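Local coordinates for putative fructose-bisphosphate aldolase (PDB 3PM6), which is probably a class II fructose-bisphosphate aldolase, a member of a zinc-dependent TIM-barrel family, and holds a zinc ion at its barrel mouth, at residues S26-A31 and R243-V248; M118-H123 and E148-R153; F192-G197 and L224-A229. One frame throughout, in Å; residues are numbered along the deposited sequence.

Contact 1 of 3, residues S26-A31 and R243-V248; sequences SFAIPA and RGVAKV
Ile29 is gripped through its backbone by Ala246 and Val248. Its N-H gives a nearly straight bond to the Ala246 carbonyl, Ile29 N to Ala246 O being 2.9 Å. Its own oxygen receives the N-H of Val248, at 2.9 Å from Ile29 O to Val248 N. The ladder then returns across, Ala31 N meeting Val248 O at 2.7 Å. Beside these bonds, the Ala28 methyl points at the opposite segment and rests on one branch of Val248, Ala28 CB to Val248 CG2 3.5 Å. With CG1 of Val248 anti to the backbone N (chi1 169°), CG2 is left beside that N, on the Ala28 side. Lys247 runs extended alongside Ala31, its CE 3.8 Å from the Ala31 CB.

This parallel pairing joins the first strand, 29-33, to the last, 245-250, and so closes the eight-stranded TIM barrel; the short strand segments diverge by 33°.

Farther out, Lys247 bends at its last torsion, and its NZ forms a salt bridge with Glu148 and a hydrogen bond with Asn249 OD1. Ile29, on the same face as Lys247, packs on Leu18 and Ala22 of helix 16-24, whereas Val248, on the face shared with Pro30, meets Phe237 of helix 234-242. Just before the first bond of the ladder, on its N-terminal side, a water lies between Phe27 O, 2.6 Å away, and Val245 O. Gly244, with positive phi, is the C-prime residue of the Schellman motif that ends helix 234-242, where Val245 N bonds back to Cys240 O.

Contact 2 of 3, residues M118-H123 and E148-R153; sequences MVDMSH and EAEPGR
Ser122 fits between Glu150 and Gly152, its CB 3.1 Å from Gly152 O and 3.2 Å from Glu150 OE2, which accepts the backbone N-H of Ile154. Its OG stands between the backbone N and the carbonyl carbon (chi1 69°), which turns it back to Asp120 OD1 at 2.8 Å. That oxygen takes the hydroxyl on its syn lone pair; the Ser122 N-H, from the anti side and somewhat out of plane, completes an Asx turn. Two donors from one residue thus hold the Asp120 carboxylate, whose other oxygen, OD2, bonds His91 and Gln93. Asp120 OD1 comes within 3.8 Å of Glu150 OE1, and a water lies between Asp120 OD2 and Glu150 OE1. Ser122 also offers its carbonyl to Arg153: NE to Ser122 O is 2.7 Å, nearly straight and within the guanidinium plane. A bend at chi3 (-63°) brings the arginine round to this oxygen, while NH1 bonds Glu168 O and NH2 bonds Phe124 O.

At the other end, Met118 and Glu148 pair on neighbouring parallel strands, their side chains on the same face of the sheet. Both chains run extended from a CG anti to the backbone N, and cross obliquely, with Met118 SD 3.6 Å from Glu148 OE2. Met118 CE lies 3.6 Å from Glu150 OE1. Glu148 spends its carboxylate on Lys247 and His227, the latter a zinc ligand. Beyond Val119 a water takes over from direct pairing, accepting from Met121 N and Glu150 N and donating to Val119 O at 2.9 Å.

The contact joins two strands of a beta-alpha-beta unit whose crossover, helix 126-141, covers Val119 and Ala149 from outside. Helix 95-103 packs on Val119 and Met121, and strand 85-92 flanks Met118 on the side away from strand 146-149.

Contact 3 of 3, residues F192-G197 and L224-A229; sequences FGNVHG and LVLHGA. With ZN (zinc ion), chain S.
His196 and His227 bring two ring nitrogens within 3.5 Å, His196 NE2 to His227 ND1, without a hydrogen bond, because both are spent on one zinc ion. The metal lies 2.2 Å from His196 NE2 and 2.1 Å from His227 ND1; His91 is the third protein ligand. The two rings meet edge beside edge, neither over the other's face, with planes 82° apart. In each residue CG stands anti to the carbonyl carbon (chi1 -73° and -75°), sending the side chains the same way to the metal.

Asn194 ties the loop to the strand end. Its ND2 gives a nearly straight bond to His227 O at 2.7 Å, in the amide plane but reaching the carbonyl from above, while OD1 takes the N-H of Phe192. A water on Val225 O and His227 N is also weakly bonded to ND2. Phe192 turns its ring edge to Leu226, Phe192 CZ to Leu226 CD1 3.7 Å. Gly228 lets the backbones close up: its CA is 3.2 Å from Val195 O, and a beta carbon would clash with that oxygen.

The contact supplies two of the three protein ligands of the metal site at the C-terminal end of the TIM-barrel strands. With ND1 on zinc, His227 meets Glu148 OE2 through NE2, a second-shell bond that probably helps to orient the ring and may make it a stronger donor to the metal.

In the fold
All three contacts belong to one parallel eight-stranded barrel. Contact 1 pairs the first and last strands, and along the chain the other two fall between its segments, contact 2 closing before contact 3 opens. Contact 3 lies about 12 Å, centre to centre, from each of the others, which are about 18 Å apart. Strand 223-226 of contact 3 borders strand 245-250 of contact 1, with backbone bonds between them. Through Glu148, contact 2 is tied to both others, so a side chain of the closing strand 245-250 is linked to the zinc site.

Contact 1 of 3, residues S26-A31 and R243-V248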
# COMPACT_ATOMS: atom_id res chain seq x y z
N SER A 26 -15.44 12.73 -25.85
CA SER A 26 -16.38 13.43 -24.97
C SER A 26 -16.59 12.80 -23.59
O SER A 26 -17.74 12.68 -23.12
CB SER A 26 -17.74 13.58 -25.68
OG SER A 26 -17.73 14.71 -26.53
N PHE A 27 -15.51 12.38 -22.94
CA PHE A 27 -15.64 12.03 -21.53
C PHE A 27 -14.39 12.50 -20.80
O PHE A 27 -13.52 13.12 -21.42
CB PHE A 27 -15.93 10.54 -21.33
CG PHE A 27 -14.81 9.62 -21.76
CD1 PHE A 27 -14.59 9.34 -23.12
CD2 PHE A 27 -13.98 9.04 -20.80
CE1 PHE A 27 -13.55 8.51 -23.50
CE2 PHE A 27 -12.95 8.20 -21.16
CZ PHE A 27 -12.72 7.94 -22.51
N ALA A 28 -14.33 12.25 -19.49
CA ALA A 28 -13.13 12.55 -18.71
C ALA A 28 -12.63 11.32 -17.96
O ALA A 28 -13.41 10.42 -17.62
CB ALA A 28 -13.36 13.71 -17.76
N ILE A 29 -11.31 11.28 -17.75
CA ILE A 29 -10.63 10.24 -17.00
C ILE A 29 -10.87 10.53 -15.52
O ILE A 29 -10.71 11.67 -15.09
CB ILE A 29 -9.10 10.30 -17.31
CG1 ILE A 29 -8.84 10.12 -18.81
CG2 ILE A 29 -8.28 9.31 -16.44
CD1 ILE A 29 -9.43 8.80 -19.45
N PRO A 30 -11.31 9.52 -14.75
CA PRO A 30 -11.44 9.75 -13.31
C PRO A 30 -10.06 9.69 -12.67
O PRO A 30 -9.39 8.71 -12.83
CB PRO A 30 -12.30 8.56 -12.82
CG PRO A 30 -12.09 7.45 -13.87
CD PRO A 30 -11.71 8.16 -15.17
N ALA A 31 -9.65 10.75 -11.99
CA ALA A 31 -8.30 10.85 -11.39
C ALA A 31 -8.46 10.92 -9.87
O ALA A 31 -8.73 11.98 -9.31
CB ALA A 31 -7.58 12.08 -11.92
N ARG A 243 -16.79 21.65 -22.26
CA ARG A 243 -15.80 22.72 -22.42
C ARG A 243 -14.34 22.29 -22.28
O ARG A 243 -13.49 23.08 -21.93
CB ARG A 243 -16.15 23.92 -21.54
CG ARG A 243 -17.53 24.48 -21.91
CD ARG A 243 -18.12 25.32 -20.79
NE ARG A 243 -19.32 26.02 -21.23
CZ ARG A 243 -20.53 25.47 -21.28
NH1 ARG A 243 -20.74 24.20 -20.92
NH2 ARG A 243 -21.56 26.22 -21.68
N GLY A 244 -14.06 21.03 -22.61
CA GLY A 244 -12.69 20.58 -22.84
C GLY A 244 -12.06 19.78 -21.70
O GLY A 244 -10.95 19.25 -21.84
N VAL A 245 -12.76 19.66 -20.58
CA VAL A 245 -12.22 18.90 -19.44
C VAL A 245 -12.07 17.43 -19.77
O VAL A 245 -13.06 16.76 -20.08
CB VAL A 245 -13.09 19.10 -18.19
CG1 VAL A 245 -12.71 18.09 -17.09
CG2 VAL A 245 -12.91 20.54 -17.69
N ALA A 246 -10.82 16.93 -19.72
CA ALA A 246 -10.55 15.54 -20.07
C ALA A 246 -10.07 14.73 -18.89
O ALA A 246 -9.89 13.52 -19.02
CB ALA A 246 -9.51 15.47 -21.22
N LYS A 247 -9.83 15.38 -17.77
CA LYS A 247 -9.36 14.72 -16.56
C LYS A 247 -10.09 15.38 -15.40
O LYS A 247 -10.05 16.62 -15.26
CB LYS A 247 -7.84 14.87 -16.41
CG LYS A 247 -7.22 14.25 -15.13
CD LYS A 247 -5.68 14.37 -15.20
CE LYS A 247 -4.96 14.00 -13.92
NZ LYS A 247 -4.80 15.17 -13.00
N VAL A 248 -10.75 14.55 -14.59
CA VAL A 248 -11.46 15.00 -13.39
C VAL A 248 -10.83 14.42 -12.12
O VAL A 248 -10.84 13.18 -11.91
CB VAL A 248 -12.96 14.60 -13.47
CG1 VAL A 248 -13.66 14.84 -12.13
CG2 VAL A 248 -13.65 15.34 -14.62
O HOH W 1 -13.16 15.44 -22.61

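Contact 2 of 3, residues M118-H123 and E148-R153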
# COMPACT_ATOMS: atom_id res chain seq x y z
N MET A 118 2.00 16.58 -11.44
CA MET A 118 1.50 17.91 -11.50
C MET A 118 2.54 18.87 -10.96
O MET A 118 2.80 18.89 -9.77
CB MET A 118 0.16 18.07 -10.75
CG MET A 118 -0.35 19.50 -10.81
SD MET A 118 -1.74 19.81 -9.69
CE MET A 118 -2.22 21.43 -10.36
N VAL A 119 3.12 19.69 -11.84
CA VAL A 119 4.08 20.73 -11.41
C VAL A 119 3.26 21.93 -11.00
O VAL A 119 2.92 22.77 -11.84
CB VAL A 119 5.09 21.10 -12.55
CG1 VAL A 119 6.10 22.08 -12.05
CG2 VAL A 119 5.76 19.83 -13.11
N ASP A 120 2.89 21.98 -9.73
CA ASP A 120 1.95 22.94 -9.20
C ASP A 120 2.73 24.07 -8.53
O ASP A 120 3.00 24.02 -7.33
CB ASP A 120 1.01 22.26 -8.17
CG ASP A 120 -0.03 23.22 -7.62
OD1 ASP A 120 0.00 24.39 -8.07
OD2 ASP A 120 -0.89 22.83 -6.79
N MET A 121 3.09 25.08 -9.31
CA MET A 121 3.82 26.24 -8.75
C MET A 121 2.90 27.44 -8.53
O MET A 121 3.35 28.60 -8.52
CB MET A 121 4.98 26.58 -9.71
CG MET A 121 5.97 25.38 -9.89
SD MET A 121 6.90 25.03 -8.38
CE MET A 121 6.58 23.30 -8.10
N SER A 122 1.61 27.16 -8.33
CA SER A 122 0.57 28.20 -8.33
C SER A 122 0.64 29.09 -7.10
O SER A 122 0.06 30.17 -7.08
CB SER A 122 -0.82 27.54 -8.40
OG SER A 122 -1.10 26.85 -7.18
N HIS A 123 1.35 28.63 -6.07
CA HIS A 123 1.55 29.44 -4.87
C HIS A 123 2.53 30.60 -5.05
O HIS A 123 2.53 31.54 -4.24
CB HIS A 123 1.96 28.56 -3.69
CG HIS A 123 0.84 27.73 -3.14
ND1 HIS A 123 0.68 27.51 -1.80
CD2 HIS A 123 -0.18 27.09 -3.76
CE1 HIS A 123 -0.37 26.73 -1.60
NE2 HIS A 123 -0.92 26.47 -2.78
N GLU A 148 1.50 18.39 -15.70
CA GLU A 148 0.30 19.22 -15.60
C GLU A 148 0.77 20.43 -14.84
O GLU A 148 1.59 20.29 -13.94
CB GLU A 148 -0.77 18.48 -14.80
CG GLU A 148 -2.02 19.28 -14.44
CD GLU A 148 -3.01 18.45 -13.62
OE1 GLU A 148 -3.19 17.24 -13.92
OE2 GLU A 148 -3.61 19.00 -12.67
N ALA A 149 0.25 21.60 -15.20
CA ALA A 149 0.56 22.83 -14.51
C ALA A 149 -0.70 23.63 -14.29
O ALA A 149 -1.75 23.34 -14.88
CB ALA A 149 1.58 23.63 -15.29
N GLU A 150 -0.61 24.59 -13.37
CA GLU A 150 -1.76 25.43 -13.00
C GLU A 150 -1.55 26.90 -13.37
O GLU A 150 -0.88 27.66 -12.65
CB GLU A 150 -2.03 25.33 -11.51
CG GLU A 150 -3.27 26.07 -11.03
CD GLU A 150 -3.61 25.71 -9.58
OE1 GLU A 150 -3.61 24.52 -9.22
OE2 GLU A 150 -3.91 26.62 -8.80
N PRO A 151 -2.17 27.34 -14.47
CA PRO A 151 -1.98 28.73 -14.92
C PRO A 151 -2.91 29.64 -14.15
O PRO A 151 -3.76 30.32 -14.74
CB PRO A 151 -2.40 28.68 -16.39
CG PRO A 151 -3.36 27.55 -16.48
CD PRO A 151 -3.12 26.61 -15.32
N GLY A 152 -2.75 29.67 -12.84
CA GLY A 152 -3.60 30.54 -12.00
C GLY A 152 -3.39 30.10 -10.58
O GLY A 152 -2.36 29.48 -10.30
N ARG A 153 -4.32 30.43 -9.69
CA ARG A 153 -4.26 29.97 -8.30
C ARG A 153 -5.66 29.61 -7.77
O ARG A 153 -6.46 30.50 -7.46
CB ARG A 153 -3.63 31.01 -7.38
CG ARG A 153 -3.25 30.42 -6.00
CD ARG A 153 -2.66 31.51 -5.12
NE ARG A 153 -1.42 31.99 -5.74
CZ ARG A 153 -1.05 33.27 -5.81
NH1 ARG A 153 -1.82 34.24 -5.29
NH2 ARG A 153 0.11 33.57 -6.39
O HOH W 2 1.95 25.44 -12.14
O HOH W 3 -3.40 24.05 -6.60

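Contact 3 of 3, residues F192-G197 and L224-A229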
# COMPACT_ATOMS: atom_id res chain seq x y z
N PHE A 192 -11.16 28.65 -12.48
CA PHE A 192 -12.27 29.32 -13.13
C PHE A 192 -13.48 29.38 -12.21
O PHE A 192 -14.60 29.39 -12.68
CB PHE A 192 -12.59 28.68 -14.49
CG PHE A 192 -13.11 27.26 -14.41
CD1 PHE A 192 -12.24 26.20 -14.14
CD2 PHE A 192 -14.48 26.99 -14.64
CE1 PHE A 192 -12.71 24.89 -14.06
CE2 PHE A 192 -14.97 25.66 -14.58
CZ PHE A 192 -14.10 24.61 -14.28
N GLY A 193 -13.22 29.44 -10.89
CA GLY A 193 -14.28 29.49 -9.86
C GLY A 193 -14.29 28.26 -8.97
O GLY A 193 -14.88 28.27 -7.87
N ASN A 194 -13.64 27.19 -9.42
CA ASN A 194 -13.45 26.02 -8.58
C ASN A 194 -12.52 26.32 -7.38
O ASN A 194 -11.75 27.29 -7.40
CB ASN A 194 -12.96 24.81 -9.39
CG ASN A 194 -11.76 25.12 -10.25
OD1 ASN A 194 -11.51 26.27 -10.64
ND2 ASN A 194 -11.01 24.08 -10.59
N VAL A 195 -12.66 25.51 -6.33
CA VAL A 195 -12.03 25.73 -5.03
C VAL A 195 -11.70 24.34 -4.50
O VAL A 195 -12.49 23.37 -4.66
CB VAL A 195 -13.01 26.48 -4.04
CG1 VAL A 195 -12.63 26.28 -2.62
CG2 VAL A 195 -13.07 27.95 -4.29
N HIS A 196 -10.52 24.20 -3.90
CA HIS A 196 -10.22 23.01 -3.12
C HIS A 196 -10.95 23.07 -1.79
O HIS A 196 -11.04 24.14 -1.19
CB HIS A 196 -8.71 22.89 -2.87
CG HIS A 196 -7.93 22.49 -4.08
ND1 HIS A 196 -6.85 23.22 -4.54
CD2 HIS A 196 -8.08 21.45 -4.93
CE1 HIS A 196 -6.35 22.62 -5.60
NE2 HIS A 196 -7.08 21.55 -5.87
N GLY A 197 -11.42 21.92 -1.30
CA GLY A 197 -12.18 21.85 -0.05
C GLY A 197 -13.62 22.34 -0.13
O GLY A 197 -14.23 22.38 -1.18
N LEU A 224 -7.33 19.52 -20.49
CA LEU A 224 -7.79 20.40 -19.42
C LEU A 224 -8.20 19.56 -18.24
O LEU A 224 -8.84 18.53 -18.44
CB LEU A 224 -8.94 21.28 -19.89
CG LEU A 224 -8.61 22.28 -21.00
CD1 LEU A 224 -9.85 23.09 -21.41
CD2 LEU A 224 -7.49 23.24 -20.56
N VAL A 225 -7.82 20.00 -17.05
CA VAL A 225 -7.91 19.21 -15.83
C VAL A 225 -8.75 19.96 -14.82
O VAL A 225 -8.45 21.13 -14.49
CB VAL A 225 -6.49 18.88 -15.24
CG1 VAL A 225 -6.58 17.93 -14.05
CG2 VAL A 225 -5.63 18.23 -16.33
N LEU A 226 -9.79 19.28 -14.34
CA LEU A 226 -10.73 19.82 -13.38
C LEU A 226 -10.30 19.48 -11.95
O LEU A 226 -10.19 18.30 -11.58
CB LEU A 226 -12.14 19.28 -13.65
CG LEU A 226 -13.29 19.80 -12.75
CD1 LEU A 226 -13.38 21.31 -12.72
CD2 LEU A 226 -14.63 19.23 -13.18
N HIS A 227 -10.10 20.52 -11.16
CA HIS A 227 -9.81 20.42 -9.72
C HIS A 227 -10.97 20.97 -8.91
O HIS A 227 -11.76 21.78 -9.45
CB HIS A 227 -8.57 21.27 -9.39
CG HIS A 227 -7.29 20.66 -9.84
ND1 HIS A 227 -6.41 20.08 -8.96
CD2 HIS A 227 -6.75 20.51 -11.08
CE1 HIS A 227 -5.38 19.59 -9.63
NE2 HIS A 227 -5.55 19.84 -10.91
N GLY A 228 -11.05 20.56 -7.64
CA GLY A 228 -12.10 20.96 -6.73
C GLY A 228 -13.50 20.45 -7.06
O GLY A 228 -14.52 21.09 -6.75
N ALA A 229 -13.55 19.25 -7.63
CA ALA A 229 -14.74 18.68 -8.19
C ALA A 229 -15.57 17.80 -7.22
O ALA A 229 -16.64 17.32 -7.58
CB ALA A 229 -14.36 17.90 -9.47
ZN ZN S . -6.54 19.69 -6.90
O HOH W 4 -9.07 22.83 -12.68